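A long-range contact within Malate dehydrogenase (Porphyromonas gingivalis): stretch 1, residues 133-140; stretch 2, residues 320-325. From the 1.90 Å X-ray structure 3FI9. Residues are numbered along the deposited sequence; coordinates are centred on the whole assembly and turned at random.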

# COMPACT_ATOMS: atom_id res chain seq x y z
N GLY A 133 14.10 -20.32 0.65
CA GLY A 133 15.25 -19.49 0.66
C GLY A 133 16.54 -20.28 0.47
O GLY A 133 17.45 -19.81 -0.24
N LEU A 134 16.66 -21.45 1.10
CA LEU A 134 17.95 -22.21 0.98
C LEU A 134 18.12 -22.79 -0.44
O LEU A 134 19.21 -22.78 -1.02
N VAL A 135 17.02 -23.27 -1.00
CA VAL A 135 17.06 -23.83 -2.35
C VAL A 135 17.38 -22.73 -3.34
O VAL A 135 18.21 -22.90 -4.24
N THR A 136 16.73 -21.58 -3.19
CA THR A 136 17.10 -20.48 -4.09
C THR A 136 18.56 -20.12 -4.02
O THR A 136 19.20 -19.93 -5.07
N LEU A 137 19.11 -19.95 -2.80
CA LEU A 137 20.53 -19.67 -2.63
C LEU A 137 21.41 -20.68 -3.37
O LEU A 137 22.32 -20.32 -4.12
N ILE A 138 21.13 -21.96 -3.14
CA ILE A 138 21.94 -23.03 -3.71
C ILE A 138 21.94 -23.04 -5.26
O ILE A 138 23.01 -22.99 -5.89
N TYR A 139 20.75 -22.99 -5.85
CA TYR A 139 20.64 -22.96 -7.30
C TYR A 139 21.04 -21.63 -7.98
O TYR A 139 21.37 -21.61 -9.17
N SER A 140 21.01 -20.52 -7.23
CA SER A 140 21.25 -19.21 -7.83
C SER A 140 22.74 -18.98 -8.08
O SER A 140 23.11 -18.10 -8.86
N MET A 320 14.41 -35.75 -1.84
CA MET A 320 13.63 -35.58 -3.05
C MET A 320 14.64 -35.33 -4.19
O MET A 320 14.28 -35.23 -5.33
N GLY A 321 15.92 -35.22 -3.87
CA GLY A 321 16.93 -34.90 -4.90
C GLY A 321 17.01 -33.44 -5.40
O GLY A 321 17.65 -33.15 -6.43
N ILE A 322 16.38 -32.51 -4.67
CA ILE A 322 16.28 -31.13 -5.12
C ILE A 322 17.45 -30.32 -4.55
O ILE A 322 18.15 -29.57 -5.26
N ILE A 323 17.65 -30.49 -3.25
CA ILE A 323 18.81 -29.95 -2.59
C ILE A 323 19.90 -31.05 -2.70
O ILE A 323 19.63 -32.22 -2.41
N PRO A 324 21.12 -30.68 -3.11
CA PRO A 324 22.18 -31.70 -3.20
C PRO A 324 22.60 -32.19 -1.83
O PRO A 324 22.33 -31.52 -0.82
N ALA A 325 23.22 -33.37 -1.79
CA ALA A 325 23.88 -33.86 -0.56
C ALA A 325 24.68 -32.76 0.09
O ALA A 325 25.42 -32.01 -0.56

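When an irregular segment lies against a helix, its apolar side chains commonly settle against one face of that helix while a backbone carbonyl, not satisfied by regular secondary structure, may be met by a side chain. The contact between residues 133-140 and 320-325 of this malate dehydrogenase, more than 180 residues apart in sequence, is a compact example, burying 296 Å² summed over both sides.

The second stretch starts where a helix has just finished. Met 320 lies out of reach of the first stretch. Gly 321 closes the helix in a Schellman motif; its positive phi would jam a CB against the preceding carbonyl oxygen, so glycine suits the turn for local reasons rather than for the contact, which it barely touches.

Ile 322 brings the polar element. Ile 322 O accepts a very short hydrogen bond, 2.4 Å, from Tyr 139 OH. The tyrosine leaves its helix sideways, but chi1 near -79° and chi2 near 89° carry the hydroxyl to the loop, and the carbonyl meets the ring at its edge, near the ring plane. The Ile 322 side chain (m, t) also starts sideways, and its end leads away; its CG2 nevertheless remains in the contact, 4.2 Å from Tyr 139 CE1 and 4.3 Å from Val 135 CG1. One residue thus offers the tyrosine both a polar anchor and an apolar neighbour.

Ile 323 gives up the most surface to the helix. Ile 323 CA and Val 135 CA form the nearest such pair across the two stretches, at 6.4 Å, and the m, t side chain of Ile 323, though it sets out sideways, ends nearer the helix. There Ile 323 meets three residues: its CG1 packs 3.6 Å from CG2 of Val 135 (t), its CD1 lies 4.3 Å from CD2 of Leu 134 (t, p), and its CG2 is 4.0 Å from CD1 of Ile 138 (m, t). Ile 138 is the helix residue whose CA-to-CB bond points toward the loop. The spacing of these partners follows from helical periodicity: Leu 134 and Ile 138 are one turn apart, joined by the backbone hydrogen bond from Ile 138 N to Leu 134 O (3.0 Å), so their side chains can share one neighbour.

Pro 324, with its ring in the C-gamma exo pucker, extends the apolar surface by placing CD 3.9 Å from Ile 138 CG2. By Ala 325 the chain has left the helix behind.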

# COMPACT_ATOMS: atom_id res chain seq x y z
CB LEU A 134 17.99 -23.33 2.03
CG LEU A 134 19.14 -24.34 2.01
CD1 LEU A 134 20.44 -23.64 2.24
CD2 LEU A 134 18.92 -25.42 3.11
CB VAL A 135 15.70 -24.43 -2.72
CG1 VAL A 135 15.63 -24.71 -4.23
CG2 VAL A 135 15.42 -25.72 -1.91
CB THR A 136 16.22 -19.22 -3.89
OG1 THR A 136 14.88 -19.51 -4.25
CG2 THR A 136 16.69 -18.08 -4.79
CB LEU A 137 20.88 -19.67 -1.12
CG LEU A 137 22.32 -19.39 -0.73
CD1 LEU A 137 22.88 -18.14 -1.44
CD2 LEU A 137 22.55 -19.37 0.82
CB ILE A 138 21.50 -24.38 -3.17
CG1 ILE A 138 21.87 -24.46 -1.68
CG2 ILE A 138 22.17 -25.50 -3.96
CD1 ILE A 138 21.23 -25.66 -0.98
CB TYR A 139 19.25 -23.32 -7.71
CG TYR A 139 18.98 -24.81 -7.68
CD1 TYR A 139 18.50 -25.43 -6.53
CD2 TYR A 139 19.19 -25.59 -8.81
CE1 TYR A 139 18.24 -26.79 -6.49
CE2 TYR A 139 18.94 -26.96 -8.78
CZ TYR A 139 18.46 -27.56 -7.61
OH TYR A 139 18.18 -28.93 -7.55
CB SER A 140 20.77 -18.11 -6.87
OG SER A 140 21.68 -17.97 -5.75
CB MET A 320 12.70 -34.37 -2.94
CG MET A 320 11.45 -34.47 -2.00
SD MET A 320 10.64 -32.82 -1.74
CE MET A 320 9.44 -33.20 -0.47
CB ILE A 322 14.96 -30.49 -4.65
CG1 ILE A 322 13.76 -31.05 -5.42
CG2 ILE A 322 15.07 -28.91 -4.81
CD1 ILE A 322 12.37 -30.68 -4.84
CB ILE A 323 18.45 -29.65 -1.12
CG1 ILE A 323 17.35 -28.57 -1.03
CG2 ILE A 323 19.67 -29.24 -0.29
CD1 ILE A 323 16.97 -28.18 0.44
CB PRO A 324 23.35 -30.94 -3.84
CG PRO A 324 22.79 -29.63 -4.30
CD PRO A 324 21.64 -29.33 -3.38
CB ALA A 325 24.81 -35.04 -0.87